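PDB 6RXA: argininosuccinate lyase from Chelativorans sp., which acts as a C-N lyase of the aspartase/fumarase superfamily (EDDS lyase) and probably splits argininosuccinate into fumarate and L-arginine. Local coordinates for residues Thr366-Thr371 / Leu441-Lys446; Asp435-Val440 / Pro449-Val454. The protein carries 2 engineered substitutions. All coordinates share one frame; numbering follows the deposited sequence.

Interaction 1. Residues Thr366-Thr371 / Leu441-Lys446; sequences TMTDLT and LRREGK
The carboxylate of Asp369 is clasped by two consecutive arginines, Arg442 and Arg443, and the pair illustrates how one anion can be held in two different ways at once. Arg443 comes end-on: its NH2 lies 2.8 Å from Asp369 OD1 and its NH1 2.9 Å from the same oxygen, while NH2 also reaches across to Asp369 OD2 at a longer 3.2 Å. The guanidinium and carboxylate planes lie 22° apart. Both bonds to OD1 arrive from the same face of the carboxylate. Arg442 instead presents its flank. NE at 2.8 Å and NH2 at 2.9 Å both converge on Asp369 OD2, which sits within the guanidinium plane although the two flat groups are inclined by 56°.

Chain shape goes with the difference. The Arg443 side chain runs extended from CG to NE and brings its two terminal nitrogens to the acid, whereas that of Arg442 folds at chi3 (-74°), turning the NE side of the group to the acid. The Thr368 methyl CG2 lies at the edge of the Arg443 guanidinium, 4.0 Å from Arg443 NH1.

Further partners fix both cations: Asp432 forms a salt bridge with Arg442 NH1, Gln164 accepts from Arg443 NE, and the Asn439 carbonyl accepts from Arg443 NH2. Next to Asp369 in the chain, Thr368 packs on Met283 of the third subunit, in the stretch between the ligand-binding residues Ser281 and Lys286.

Five hydrogen bonds thus grip a buried carboxylate, two at OD1 and three at OD2. So dense a positive surround would probably keep Asp369 ionised, while Asp432 is likely to offset the second arginine, making this a charge-balanced polar junction inside the protein.

Interaction 2. Residues Asp435-Val440 / Pro449-Val454; sequences DPWQNV and PAPMSV
Trp437 and Pro451 approach each other from opposite directions, and the far corner of the indole meets the proline ring: Trp437 CH2 lies 3.6 Å from Pro451 CG. The reach of the tryptophan follows from its first torsion, which sets CG anti to the backbone N (chi1 -175°) and sends the six-membered ring across to the start of the next helix. One turn later, Val440 fills the angle between two prolines with a single methyl. Its CG1 rests against the Pro449 carbonyl, 3.5 Å from Pro449 O, and touches Pro451 CD at 4.1 Å; the Pro449 ring is met more loosely. Ala450, between the prolines, makes a van der Waals contact with the helix backbone, its CB lying 3.5 Å from Val440 O.

Replacing Pro451 by a glycine would probably leave the Trp437 indole and Val440 CG1 facing a gap and free the first turn of the following helix from the restraint of the ring.

Strand 161-167 backs the cluster, Thr167 touching both Trp437 and Val440, while Pro449 also packs on Ala204 of the second subunit. The helix carrying Trp437 starts neatly: Asp435 is its N-cap, OD1 accepting weakly from Trp437 N and Gln438 N, and its carbonyl oxygen takes a further bond from Asn439 ND2.

Ala450 occupies the N-cap position and Pro451 the first turn of helix 451-500, a place where the missing N-H of proline costs nothing. The whole is a helix-loop-helix connection closed by apolar packing, in which a short helix of the C-terminal region hands the chain over to the long terminal helix.

Overall arrangement
The two contacts interlock along the chain: 366-371, 435-440, 441-446 and 449-454 follow in that order, so the segments alternate, and the centres lie only 8 Å apart. Helix 436-442 serves both. Its final residues and the loop beyond meet helix 367-378 in interaction 1, while Trp437 and Val440 face the start of helix 451-500 in interaction 2. The two also touch directly, Arg443 O lying 3.0 Å from Ala450 N in a probable hydrogen bond. A polar clasp and an apolar seam together thus tie the small helical C-terminal region to the long helix that runs on along the central helical body.

Interaction 1. Residues Thr366-Thr371 / Leu441-Lys446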
ATOM      1  N   THR A 366      28.188 -26.317 -12.303  1.00 16.17           N
ATOM      2  CA  THR A 366      28.135 -27.754 -12.577  1.00 17.18           C
ATOM      3  C   THR A 366      28.380 -28.612 -11.342  1.00 18.07           C
ATOM      4  O   THR A 366      28.418 -29.841 -11.462  1.00 18.99           O
ATOM      5  CB  THR A 366      29.153 -28.101 -13.669  1.00 18.56           C
ATOM      6  OG1 THR A 366      30.448 -27.637 -13.261  1.00 18.90           O
ATOM      7  CG2 THR A 366      28.760 -27.443 -14.987  1.00 18.80           C
ATOM      8  N   MET A 367      28.518 -28.030 -10.150  1.00 17.51           N
ATOM      9  CA  MET A 367      28.900 -28.837  -8.997  1.00 18.49           C
ATOM     10  C   MET A 367      27.786 -29.774  -8.526  1.00 19.23           C
ATOM     11  O   MET A 367      28.084 -30.811  -7.921  1.00 19.54           O
ATOM     12  CB  MET A 367      29.377 -27.954  -7.846  1.00 18.40           C
ATOM     13  CG  MET A 367      30.676 -27.230  -8.123  1.00 19.75           C
ATOM     14  SD  MET A 367      32.055 -28.348  -8.427  1.00 21.15           S
ATOM     15  CE  MET A 367      32.343 -28.057 -10.173  1.00 27.96           C
ATOM     16  N   THR A 368      26.515 -29.440  -8.771  1.00 18.51           N
ATOM     17  CA  THR A 368      25.455 -30.372  -8.400  1.00 19.09           C
ATOM     18  C   THR A 368      25.606 -31.676  -9.165  1.00 20.78           C
ATOM     19  O   THR A 368      25.511 -32.763  -8.588  1.00 19.67           O
ATOM     20  CB  THR A 368      24.069 -29.797  -8.667  1.00 18.71           C
ATOM     21  OG1 THR A 368      23.845 -28.637  -7.870  1.00 16.38           O
ATOM     22  CG2 THR A 368      23.011 -30.849  -8.302  1.00 20.23           C
ATOM     23  N   ASP A 369      25.872 -31.588 -10.468  1.00 21.44           N
ATOM     24  CA  ASP A 369      26.037 -32.815 -11.240  1.00 22.58           C
ATOM     25  C   ASP A 369      27.231 -33.627 -10.760  1.00 21.91           C
ATOM     26  O   ASP A 369      27.188 -34.860 -10.755  1.00 22.36           O
ATOM     27  CB  ASP A 369      26.122 -32.530 -12.731  1.00 22.82           C
ATOM     28  CG  ASP A 369      24.754 -32.473 -13.366  1.00 23.39           C
ATOM     29  OD1 ASP A 369      23.779 -32.274 -12.609  1.00 23.27           O
ATOM     30  OD2 ASP A 369      24.644 -32.648 -14.602  1.00 22.56           O
ATOM     31  N   LEU A 370      28.319 -32.962 -10.349  1.00 20.91           N
ATOM     32  CA  LEU A 370      29.437 -33.699  -9.756  1.00 22.35           C
ATOM     33  C   LEU A 370      29.000 -34.430  -8.484  1.00 23.13           C
ATOM     34  O   LEU A 370      29.359 -35.600  -8.272  1.00 23.06           O
ATOM     35  CB  LEU A 370      30.610 -32.752  -9.499  1.00 23.28           C
ATOM     36  CG  LEU A 370      31.938 -33.368  -9.049  1.00 26.09           C
ATOM     37  CD1 LEU A 370      32.503 -34.265 -10.147  1.00 28.92           C
ATOM     38  CD2 LEU A 370      32.945 -32.293  -8.670  1.00 25.85           C
ATOM     39  N   THR A 371      28.193 -33.770  -7.645  1.00 23.18           N
ATOM     40  CA  THR A 371      27.696 -34.381  -6.413  1.00 24.76           C
ATOM     41  C   THR A 371      26.755 -35.549  -6.709  1.00 25.33           C
ATOM     42  O   THR A 371      26.853 -36.617  -6.086  1.00 24.28           O
ATOM     43  CB  THR A 371      26.950 -33.320  -5.594  1.00 23.73           C
ATOM     44  OG1 THR A 371      27.753 -32.137  -5.446  1.00 22.53           O
ATOM     45  CG2 THR A 371      26.584 -33.857  -4.210  1.00 24.07           C
ATOM     46  N   LEU A 441      21.533 -31.591 -20.842  1.00 17.13           N
ATOM     47  CA  LEU A 441      20.947 -32.786 -21.441  1.00 18.05           C
ATOM     48  C   LEU A 441      20.434 -33.757 -20.385  1.00 18.65           C
ATOM     49  O   LEU A 441      19.417 -34.433 -20.595  1.00 20.25           O
ATOM     50  CB  LEU A 441      21.975 -33.466 -22.343  1.00 18.77           C
ATOM     51  CG  LEU A 441      22.370 -32.708 -23.607  1.00 19.89           C
ATOM     52  CD1 LEU A 441      23.375 -33.531 -24.431  1.00 21.15           C
ATOM     53  CD2 LEU A 441      21.150 -32.363 -24.427  1.00 20.68           C
ATOM     54  N   ARG A 442      21.129 -33.869 -19.250  1.00 17.65           N
ATOM     55  CA  ARG A 442      20.674 -34.775 -18.200  1.00 18.12           C
ATOM     56  C   ARG A 442      19.370 -34.319 -17.554  1.00 17.59           C
ATOM     57  O   ARG A 442      18.638 -35.156 -17.014  1.00 19.15           O
ATOM     58  CB  ARG A 442      21.756 -34.924 -17.127  1.00 19.26           C
ATOM     59  CG  ARG A 442      22.854 -35.884 -17.538  1.00 21.20           C
ATOM     60  CD  ARG A 442      23.799 -36.173 -16.397  1.00 22.05           C
ATOM     61  NE  ARG A 442      24.692 -35.055 -16.120  1.00 22.75           N
ATOM     62  CZ  ARG A 442      25.905 -34.910 -16.654  1.00 23.80           C
ATOM     63  NH1 ARG A 442      26.394 -35.815 -17.492  1.00 24.86           N
ATOM     64  NH2 ARG A 442      26.642 -33.855 -16.333  1.00 24.08           N
ATOM     65  N   ARG A 443      19.064 -33.025 -17.598  1.00 17.28           N
ATOM     66  CA  ARG A 443      17.858 -32.478 -16.975  1.00 17.21           C
ATOM     67  C   ARG A 443      16.740 -32.497 -18.013  1.00 17.95           C
ATOM     68  O   ARG A 443      16.372 -31.473 -18.600  1.00 17.90           O
ATOM     69  CB  ARG A 443      18.132 -31.080 -16.440  1.00 17.17           C
ATOM     70  CG  ARG A 443      19.070 -31.061 -15.237  1.00 17.65           C
ATOM     71  CD  ARG A 443      19.572 -29.651 -14.919  1.00 17.45           C
ATOM     72  NE  ARG A 443      20.192 -29.659 -13.597  1.00 18.55           N
ATOM     73  CZ  ARG A 443      21.363 -30.226 -13.329  1.00 20.42           C
ATOM     74  NH1 ARG A 443      21.845 -30.229 -12.089  1.00 22.31           N
ATOM     75  NH2 ARG A 443      22.058 -30.796 -14.304  1.00 20.71           N
ATOM     76  N   GLU A 444      16.187 -33.697 -18.228  1.00 19.66           N
ATOM     77  CA  GLU A 444      15.279 -33.949 -19.343  1.00 22.34           C
ATOM     78  C   GLU A 444      13.829 -34.226 -18.940  1.00 24.33           C
ATOM     79  O   GLU A 444      13.017 -34.569 -19.805  1.00 26.89           O
ATOM     80  CB  GLU A 444      15.817 -35.081 -20.225  1.00 29.71           C
ATOM     81  CG  GLU A 444      16.064 -36.379 -19.477  1.00 46.67           C
ATOM     82  CD  GLU A 444      16.489 -37.501 -20.403  1.00 60.94           C
ATOM     83  OE1 GLU A 444      16.727 -38.624 -19.909  1.00 61.28           O
ATOM     84  OE2 GLU A 444      16.583 -37.251 -21.624  1.00 68.68           O
ATOM     85  N   GLY A 445      13.462 -34.053 -17.680  1.00 24.11           N
ATOM     86  CA  GLY A 445      12.082 -34.227 -17.281  1.00 21.50           C
ATOM     87  C   GLY A 445      11.183 -33.044 -17.643  1.00 19.36           C
ATOM     88  O   GLY A 445      11.584 -32.071 -18.292  1.00 20.66           O
ATOM     89  N   LYS A 446       9.930 -33.143 -17.194  1.00 18.94           N
ATOM     90  CA  LYS A 446       8.963 -32.078 -17.455  1.00 17.53           C
ATOM     91  C   LYS A 446       9.446 -30.768 -16.850  1.00 16.56           C
ATOM     92  O   LYS A 446       9.774 -30.701 -15.657  1.00 18.05           O
ATOM     93  CB  LYS A 446       7.597 -32.434 -16.881  1.00 19.30           C
ATOM     94  CG  LYS A 446       6.926 -33.630 -17.539  1.00 22.02           C
ATOM     95  CD  LYS A 446       5.600 -33.929 -16.850  1.00 26.93           C
ATOM     96  CE  LYS A 446       4.811 -35.003 -17.563  1.00 36.88           C
ATOM     97  NZ  LYS A 446       3.442 -35.090 -16.979  1.00 44.24           N
TER

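Interaction 2. Residues Asp435-Val440 / Pro449-Val454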
ATOM      1  N   ASP A 435      30.701 -31.035 -17.664  1.00 22.75           N
ATOM      2  CA  ASP A 435      30.394 -30.494 -18.982  1.00 22.03           C
ATOM      3  C   ASP A 435      29.041 -29.806 -18.889  1.00 21.38           C
ATOM      4  O   ASP A 435      28.030 -30.483 -18.646  1.00 21.36           O
ATOM      5  CB  ASP A 435      30.346 -31.652 -19.977  1.00 23.08           C
ATOM      6  CG  ASP A 435      30.026 -31.204 -21.389  1.00 24.83           C
ATOM      7  OD1 ASP A 435      29.336 -30.184 -21.575  1.00 25.16           O
ATOM      8  OD2 ASP A 435      30.454 -31.905 -22.334  1.00 26.85           O
ATOM      9  N   PRO A 436      28.957 -28.477 -19.052  1.00 20.95           N
ATOM     10  CA  PRO A 436      27.671 -27.809 -18.805  1.00 19.74           C
ATOM     11  C   PRO A 436      26.585 -28.209 -19.781  1.00 18.90           C
ATOM     12  O   PRO A 436      25.400 -28.157 -19.430  1.00 19.72           O
ATOM     13  CB  PRO A 436      28.011 -26.311 -18.910  1.00 20.13           C
ATOM     14  CG  PRO A 436      29.233 -26.266 -19.772  1.00 22.23           C
ATOM     15  CD  PRO A 436      30.002 -27.524 -19.488  1.00 22.86           C
ATOM     16  N   TRP A 437      26.942 -28.573 -21.017  1.00 18.67           N
ATOM     17  CA  TRP A 437      25.920 -29.029 -21.948  1.00 17.97           C
ATOM     18  C   TRP A 437      25.364 -30.378 -21.513  1.00 17.24           C
ATOM     19  O   TRP A 437      24.155 -30.615 -21.625  1.00 17.22           O
ATOM     20  CB  TRP A 437      26.471 -29.099 -23.372  1.00 19.02           C
ATOM     21  CG  TRP A 437      25.410 -29.454 -24.380  1.00 20.63           C
ATOM     22  CD1 TRP A 437      25.398 -30.524 -25.229  1.00 24.33           C
ATOM     23  CD2 TRP A 437      24.191 -28.744 -24.617  1.00 20.87           C
ATOM     24  NE1 TRP A 437      24.246 -30.517 -25.988  1.00 24.55           N
ATOM     25  CE2 TRP A 437      23.493 -29.428 -25.632  1.00 21.99           C
ATOM     26  CE3 TRP A 437      23.622 -27.585 -24.070  1.00 21.84           C
ATOM     27  CZ2 TRP A 437      22.258 -28.997 -26.109  1.00 22.84           C
ATOM     28  CZ3 TRP A 437      22.398 -27.162 -24.549  1.00 23.76           C
ATOM     29  CH2 TRP A 437      21.730 -27.865 -25.554  1.00 23.47           C
ATOM     30  N   GLN A 438      26.225 -31.266 -21.000  1.00 18.48           N
ATOM     31  CA  GLN A 438      25.722 -32.517 -20.433  1.00 18.79           C
ATOM     32  C   GLN A 438      24.845 -32.265 -19.211  1.00 18.67           C
ATOM     33  O   GLN A 438      23.911 -33.034 -18.955  1.00 19.35           O
ATOM     34  CB  GLN A 438      26.855 -33.488 -20.106  1.00 21.01           C
ATOM     35  CG  GLN A 438      27.637 -33.945 -21.325  1.00 28.57           C
ATOM     36  CD  GLN A 438      26.773 -34.618 -22.374  1.00 47.40           C
ATOM     37  OE1 GLN A 438      25.982 -35.510 -22.071  1.00 57.10           O
ATOM     38  NE2 GLN A 438      26.919 -34.186 -23.619  1.00 56.25           N
ATOM     39  N   ASN A 439      25.127 -31.206 -18.435  1.00 19.07           N
ATOM     40  CA  ASN A 439      24.234 -30.865 -17.328  1.00 18.16           C
ATOM     41  C   ASN A 439      22.837 -30.565 -17.860  1.00 18.05           C
ATOM     42  O   ASN A 439      21.828 -30.942 -17.248  1.00 19.15           O
ATOM     43  CB  ASN A 439      24.732 -29.631 -16.561  1.00 17.68           C
ATOM     44  CG  ASN A 439      25.786 -29.948 -15.532  1.00 18.91           C
ATOM     45  OD1 ASN A 439      25.647 -29.580 -14.366  1.00 20.18           O
ATOM     46  ND2 ASN A 439      26.853 -30.591 -15.954  1.00 19.41           N
ATOM     47  N   VAL A 440      22.761 -29.843 -18.984  1.00 16.82           N
ATOM     48  CA  VAL A 440      21.470 -29.514 -19.575  1.00 16.02           C
ATOM     49  C   VAL A 440      20.792 -30.771 -20.091  1.00 16.39           C
ATOM     50  O   VAL A 440      19.621 -31.031 -19.795  1.00 17.80           O
ATOM     51  CB  VAL A 440      21.649 -28.467 -20.689  1.00 16.32           C
ATOM     52  CG1 VAL A 440      20.373 -28.308 -21.465  1.00 16.67           C
ATOM     53  CG2 VAL A 440      22.066 -27.123 -20.086  1.00 17.22           C
ATOM     54  N   PRO A 449      15.545 -28.097 -18.524  1.00 14.85           N
ATOM     55  CA  PRO A 449      16.138 -27.339 -19.641  1.00 14.52           C
ATOM     56  C   PRO A 449      16.594 -28.143 -20.857  1.00 15.28           C
ATOM     57  O   PRO A 449      16.952 -27.520 -21.870  1.00 17.43           O
ATOM     58  CB  PRO A 449      17.323 -26.615 -18.989  1.00 14.63           C
ATOM     59  CG  PRO A 449      17.697 -27.490 -17.816  1.00 14.97           C
ATOM     60  CD  PRO A 449      16.354 -27.968 -17.296  1.00 14.67           C
ATOM     61  N   ALA A 450      16.601 -29.469 -20.824  1.00 16.32           N
ATOM     62  CA  ALA A 450      17.022 -30.204 -22.009  1.00 16.33           C
ATOM     63  C   ALA A 450      16.200 -29.761 -23.218  1.00 15.80           C
ATOM     64  O   ALA A 450      14.982 -29.548 -23.095  1.00 17.67           O
ATOM     65  CB  ALA A 450      16.807 -31.702 -21.782  1.00 17.00           C
ATOM     66  N   PRO A 451      16.818 -29.626 -24.395  1.00 17.37           N
ATOM     67  CA  PRO A 451      16.060 -29.139 -25.563  1.00 17.97           C
ATOM     68  C   PRO A 451      14.757 -29.875 -25.848  1.00 18.03           C
ATOM     69  O   PRO A 451      13.767 -29.233 -26.218  1.00 18.55           O
ATOM     70  CB  PRO A 451      17.066 -29.301 -26.714  1.00 19.63           C
ATOM     71  CG  PRO A 451      18.385 -29.113 -26.070  1.00 20.33           C
ATOM     72  CD  PRO A 451      18.268 -29.713 -24.667  1.00 18.42           C
ATOM     73  N   MET A 452      14.728 -31.206 -25.733  1.00 18.90           N
ATOM     74  CA  MET A 452      13.499 -31.935 -26.030  1.00 19.25           C
ATOM     75  C   MET A 452      12.388 -31.551 -25.061  1.00 17.91           C
ATOM     76  O   MET A 452      11.214 -31.483 -25.455  1.00 19.09           O
ATOM     77  CB  MET A 452      13.760 -33.443 -25.992  1.00 29.09           C
ATOM     78  CG  MET A 452      14.473 -33.990 -27.235  1.00 54.82           C
ATOM     79  SD  MET A 452      13.570 -33.741 -28.786  1.00 85.74           S
ATOM     80  CE  MET A 452      14.170 -32.133 -29.315  1.00 81.11           C
ATOM     81  N   SER A 453      12.745 -31.272 -23.805  1.00 16.37           N
ATOM     82  CA  SER A 453      11.755 -30.889 -22.810  1.00 16.92           C
ATOM     83  C   SER A 453      11.265 -29.470 -23.055  1.00 16.96           C
ATOM     84  O   SER A 453      10.065 -29.191 -22.980  1.00 18.04           O
ATOM     85  CB  SER A 453      12.344 -30.980 -21.403  1.00 18.51           C
ATOM     86  OG  SER A 453      12.815 -32.283 -21.130  1.00 23.59           O
ATOM     87  N   VAL A 454      12.186 -28.543 -23.322  1.00 17.42           N
ATOM     88  CA  VAL A 454      11.763 -27.172 -23.594  1.00 15.95           C
ATOM     89  C   VAL A 454      10.912 -27.127 -24.858  1.00 16.46           C
ATOM     90  O   VAL A 454       9.906 -26.412 -24.912  1.00 17.16           O
ATOM     91  CB  VAL A 454      12.969 -26.222 -23.671  1.00 16.17           C
ATOM     92  CG1 VAL A 454      12.511 -24.804 -23.997  1.00 16.55           C
ATOM     93  CG2 VAL A 454      13.736 -26.241 -22.363  1.00 16.28           C
TER